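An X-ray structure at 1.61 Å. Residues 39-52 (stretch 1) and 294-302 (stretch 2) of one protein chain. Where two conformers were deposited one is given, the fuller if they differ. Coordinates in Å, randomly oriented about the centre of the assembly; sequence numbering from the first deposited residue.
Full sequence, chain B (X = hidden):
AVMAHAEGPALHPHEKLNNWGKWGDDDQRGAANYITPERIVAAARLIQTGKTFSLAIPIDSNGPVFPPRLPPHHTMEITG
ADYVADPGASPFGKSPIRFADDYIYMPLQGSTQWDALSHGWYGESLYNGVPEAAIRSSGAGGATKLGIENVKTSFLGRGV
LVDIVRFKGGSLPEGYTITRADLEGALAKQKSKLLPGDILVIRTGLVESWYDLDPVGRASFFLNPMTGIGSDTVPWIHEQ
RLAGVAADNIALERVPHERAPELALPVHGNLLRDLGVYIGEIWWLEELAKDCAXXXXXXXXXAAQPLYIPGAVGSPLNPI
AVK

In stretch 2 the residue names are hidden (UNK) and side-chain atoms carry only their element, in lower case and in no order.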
# COMPACT_ATOMS: atom_id res chain seq x y z
N ARG B 39 -24.22 -27.20 -16.45
CA ARG B 39 -23.27 -27.75 -15.50
C ARG B 39 -23.40 -27.12 -14.12
O ARG B 39 -23.16 -27.79 -13.13
CB ARG B 39 -21.86 -27.63 -16.07
CG ARG B 39 -21.75 -28.62 -17.23
CD ARG B 39 -20.58 -28.41 -18.14
NE ARG B 39 -20.62 -29.44 -19.18
CZ ARG B 39 -19.94 -29.36 -20.33
NH1 ARG B 39 -19.16 -28.33 -20.58
NH2 ARG B 39 -20.06 -30.34 -21.23
N ILE B 40 -23.75 -25.83 -14.07
CA ILE B 40 -24.03 -25.16 -12.80
C ILE B 40 -25.29 -25.73 -12.13
O ILE B 40 -25.30 -25.96 -10.93
CB ILE B 40 -24.18 -23.65 -13.00
CG1 ILE B 40 -22.84 -23.09 -13.47
CG2 ILE B 40 -24.62 -22.98 -11.71
CD1 ILE B 40 -22.91 -21.64 -13.95
N VAL B 41 -26.33 -25.98 -12.91
CA VAL B 41 -27.55 -26.59 -12.37
C VAL B 41 -27.22 -27.97 -11.81
O VAL B 41 -27.68 -28.33 -10.71
CB VAL B 41 -28.64 -26.67 -13.45
CG1 VAL B 41 -29.84 -27.49 -12.96
CG2 VAL B 41 -29.07 -25.28 -13.84
N ALA B 42 -26.46 -28.77 -12.55
CA ALA B 42 -26.06 -30.08 -12.04
C ALA B 42 -25.26 -29.99 -10.73
O ALA B 42 -25.49 -30.76 -9.79
CB ALA B 42 -25.24 -30.84 -13.10
N ALA B 43 -24.33 -29.04 -10.65
CA ALA B 43 -23.53 -28.86 -9.46
C ALA B 43 -24.41 -28.49 -8.26
O ALA B 43 -24.20 -28.96 -7.14
CB ALA B 43 -22.48 -27.78 -9.70
N ALA B 44 -25.41 -27.64 -8.50
CA ALA B 44 -26.32 -27.23 -7.44
C ALA B 44 -27.06 -28.41 -6.83
O ALA B 44 -27.44 -28.36 -5.65
CB ALA B 44 -27.32 -26.22 -7.94
N ARG B 45 -27.32 -29.46 -7.60
CA ARG B 45 -28.03 -30.63 -7.08
C ARG B 45 -27.17 -31.39 -6.06
O ARG B 45 -27.67 -32.25 -5.32
CB ARG B 45 -28.45 -31.55 -8.23
CG ARG B 45 -29.41 -30.93 -9.25
CD ARG B 45 -30.79 -30.58 -8.67
NE ARG B 45 -30.84 -29.36 -7.86
CZ ARG B 45 -30.77 -28.11 -8.32
NH1 ARG B 45 -30.84 -27.12 -7.45
NH2 ARG B 45 -30.58 -27.84 -9.61
N LEU B 46 -25.88 -31.09 -6.02
CA LEU B 46 -24.99 -31.71 -5.02
C LEU B 46 -25.11 -31.05 -3.64
O LEU B 46 -24.53 -31.54 -2.66
CB LEU B 46 -23.53 -31.65 -5.47
CG LEU B 46 -23.27 -32.33 -6.79
CD1 LEU B 46 -21.79 -32.19 -7.15
CD2 LEU B 46 -23.69 -33.79 -6.76
N ILE B 47 -25.86 -29.95 -3.56
CA ILE B 47 -26.09 -29.29 -2.27
C ILE B 47 -27.27 -30.03 -1.61
O ILE B 47 -28.45 -29.71 -1.82
CB ILE B 47 -26.35 -27.78 -2.42
CG1 ILE B 47 -25.13 -27.11 -3.10
CG2 ILE B 47 -26.58 -27.14 -1.06
CD1 ILE B 47 -25.29 -25.64 -3.41
N GLN B 48 -26.93 -31.03 -0.80
CA GLN B 48 -27.89 -31.93 -0.20
C GLN B 48 -27.95 -31.80 1.33
O GLN B 48 -28.98 -32.06 1.95
CB GLN B 48 -27.53 -33.36 -0.61
CG GLN B 48 -27.61 -33.55 -2.13
CD GLN B 48 -26.90 -34.79 -2.66
OE1 GLN B 48 -26.40 -35.61 -1.90
NE2 GLN B 48 -26.86 -34.91 -3.98
N THR B 49 -26.80 -31.47 1.92
CA THR B 49 -26.69 -31.35 3.37
C THR B 49 -26.52 -29.92 3.85
O THR B 49 -26.80 -29.62 5.02
CB THR B 49 -25.50 -32.16 3.92
OG1 THR B 49 -24.27 -31.58 3.45
CG2 THR B 49 -25.58 -33.61 3.50
N GLY B 50 -26.03 -29.04 2.98
CA GLY B 50 -25.75 -27.66 3.33
C GLY B 50 -24.48 -27.44 4.13
O GLY B 50 -24.27 -26.34 4.65
N LYS B 51 -23.66 -28.47 4.28
CA LYS B 51 -22.33 -28.32 4.87
C LYS B 51 -21.53 -27.37 4.00
O LYS B 51 -21.65 -27.40 2.77
CB LYS B 51 -21.60 -29.66 5.00
CG LYS B 51 -22.25 -30.64 5.98
CD LYS B 51 -21.37 -31.86 6.26
CE LYS B 51 -21.28 -32.76 5.05
NZ LYS B 51 -20.59 -34.03 5.39
N THR B 52 -20.76 -26.50 4.65
CA THR B 52 -19.91 -25.54 3.96
C THR B 52 -18.50 -25.56 4.52
O THR B 52 -18.30 -25.73 5.72
CB THR B 52 -20.46 -24.09 4.06
OG1 THR B 52 -20.63 -23.72 5.45
CG2 THR B 52 -21.78 -23.96 3.31
N UNK B 294 -14.98 -38.87 5.57
CA UNK B 294 -16.04 -39.35 6.45
C UNK B 294 -17.38 -39.61 5.75
O UNK B 294 -18.09 -40.55 6.12
c UNK B 294 -15.21 -37.38 9.68
c UNK B 294 -15.40 -38.61 8.81
o UNK B 294 -15.92 -36.39 9.55
n UNK B 294 -14.23 -37.45 10.58
c UNK B 294 -16.27 -38.35 7.60
N UNK B 295 -17.74 -38.82 4.74
CA UNK B 295 -19.04 -39.04 4.08
C UNK B 295 -18.92 -39.65 2.70
O UNK B 295 -19.93 -40.03 2.12
o UNK B 295 -20.08 -35.59 3.08
o UNK B 295 -18.51 -36.89 2.27
c UNK B 295 -19.90 -37.76 4.05
c UNK B 295 -19.44 -36.68 3.06
N UNK B 296 -17.69 -39.82 2.20
CA UNK B 296 -17.46 -40.47 0.93
C UNK B 296 -17.84 -39.67 -0.31
O UNK B 296 -17.84 -40.21 -1.42
N UNK B 297 -18.17 -38.40 -0.13
CA UNK B 297 -18.54 -37.53 -1.25
C UNK B 297 -17.44 -36.55 -1.54
O UNK B 297 -17.17 -35.69 -0.72
c UNK B 297 -23.07 -34.68 -1.41
c UNK B 297 -22.25 -36.81 -0.43
n UNK B 297 -23.39 -34.19 -0.22
c UNK B 297 -19.82 -36.78 -0.94
c UNK B 297 -21.03 -37.66 -0.71
n UNK B 297 -23.29 -33.97 -2.50
n UNK B 297 -22.54 -35.90 -1.54
N UNK B 298 -16.80 -36.68 -2.70
CA UNK B 298 -15.71 -35.80 -3.08
C UNK B 298 -16.10 -34.77 -4.16
O UNK B 298 -15.27 -33.97 -4.59
c UNK B 298 -12.71 -36.85 -1.88
c UNK B 298 -13.85 -37.38 -2.45
c UNK B 298 -14.54 -36.64 -3.57
c UNK B 298 -13.66 -39.24 -0.94
o UNK B 298 -11.83 -39.25 0.64
c UNK B 298 -12.53 -38.65 -0.39
c UNK B 298 -12.05 -37.49 -0.87
c UNK B 298 -14.33 -38.59 -1.98
N UNK B 299 -17.35 -34.85 -4.61
CA UNK B 299 -17.89 -33.91 -5.59
C UNK B 299 -18.85 -32.96 -4.90
O UNK B 299 -19.68 -33.39 -4.09
c UNK B 299 -18.11 -37.08 -7.21
c UNK B 299 -17.74 -35.63 -7.49
o UNK B 299 -17.66 -37.97 -7.97
c UNK B 299 -18.61 -34.64 -6.73
o UNK B 299 -18.85 -37.34 -6.24
N UNK B 300 -18.74 -31.67 -5.20
CA UNK B 300 -19.52 -30.68 -4.48
C UNK B 300 -19.77 -29.45 -5.32
O UNK B 300 -19.24 -29.32 -6.44
c UNK B 300 -16.40 -31.00 -3.22
c UNK B 300 -15.07 -30.77 -3.43
c UNK B 300 -18.80 -30.28 -3.19
c UNK B 300 -14.65 -29.53 -3.85
c UNK B 300 -16.90 -28.76 -3.83
c UNK B 300 -15.57 -28.53 -4.04
c UNK B 300 -17.33 -30.00 -3.41
N UNK B 301 -20.60 -28.56 -4.80
CA UNK B 301 -20.79 -27.25 -5.42
C UNK B 301 -19.68 -26.34 -4.91
O UNK B 301 -19.41 -26.30 -3.71
c UNK B 301 -22.18 -26.69 -5.11
c UNK B 301 -22.42 -22.93 -5.66
c UNK B 301 -22.12 -24.17 -5.09
c UNK B 301 -22.47 -25.35 -5.74
c UNK B 301 -23.07 -22.88 -6.88
c UNK B 301 -23.41 -24.05 -7.54
c UNK B 301 -23.12 -25.28 -6.95
N UNK B 302 -19.01 -25.67 -5.82
CA UNK B 302 -17.89 -24.79 -5.49
C UNK B 302 -18.20 -23.36 -5.89
O UNK B 302 -18.51 -23.10 -7.06
c UNK B 302 -15.37 -24.43 -5.95
c UNK B 302 -16.64 -25.25 -6.21
c UNK B 302 -15.02 -24.41 -4.48
c UNK B 302 -14.24 -24.99 -6.75

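Position 294, still in a helix that begins earlier in the chain, carries three carbons, the third bearing one oxygen and one nitrogen. That is a side-chain amide on a two-methylene arm: Gln294. Its CB points toward stretch 1, yet the nearest approach, Gln294 CB to Lys51 NZ, is 6.5 Å, so direction alone does not make a contact.

Position 295 has two side-chain carbons, the second carrying two oxygens. One oxygen lies 2.8 Å from NZ of Lys51, and the other accepts the backbone N of position 297 at 2.9 Å. A carboxylate on a single methylene is Asp295. OD2 makes the salt bridge to Lys51 while OD1 ties down the chain just beyond the helix, so one short acid serves both the contact and its own backbone.

Position 296 has no side-chain atoms. It is the first residue to leave helical geometry, with phi at 73°, a value that favours glycine by itself: Gly296. Nothing of stretch 1 approaches the place where a CB would sit.

Position 297 shows three carbons, a nitrogen, then a carbon carrying two more nitrogens. One terminal nitrogen is 2.7 Å from O of Leu46. The guanidinium identifies Arg297. NH2 donates to that carbonyl at 166°, near the plane of the group, whereas Gln48 lies over one face, its OE1 3.5 Å from Arg297 CZ. Gln48 is itself steadied by a hydrogen bond from its NE2 to Arg45 O, at 3.1 Å.

Position 298, buried but out of reach of stretch 1, has one carbon leading to a six-carbon ring that bears an oxygen, hence Tyr298.

Position 299 opens the strand with three carbons, the third carrying two oxygens. Its CB points sideways and lies 4.0 Å from CD1 of Leu46. It is Glu299, and the aliphatic base of an acidic residue takes part in the packing.

Position 300 has one carbon and a six-carbon ring without oxygen. Its CA-to-CB bond points away from stretch 1, and the backbone meets Leu46, whose CD1 is 3.7 Å from N of position 300: Phe300.

Position 301 has the same atoms, but its CB points toward stretch 1, and the ring reaches the helix beside Ile40, Ala43 and Ala44. It is Phe301. CD2 lies 3.8 Å from Ala43 CB, and Ile47 CG1 packs 3.6 Å from Phe301 CB. Backbone atoms of Ile40, Ala43 and Ala44 lie at the ring's edge.

Position 302 has four carbons, forked at the second, and no contact: Leu302, its CA-to-CB bond pointing away.

The contact joins two kinds of chemistry. At Ala43 and Ala44 the helix backbone comes close to Phe301, with Ala44 N 3.6 Å from its CD2. Phe301 gives up 106 Å² to stretch 1, more than any other residue here. Where the chain turns after the helix, Leu46 brings CD1 up against the backbone where Glu299 joins Phe300 and offers its carbonyl to Arg297. Farther along, Lys51 and Asp295 add a charged pair. The rule is a packed aromatic anchor, with directional polar bonds beside it.

Stretch 2, residues 294-302: QDGRYEFFL
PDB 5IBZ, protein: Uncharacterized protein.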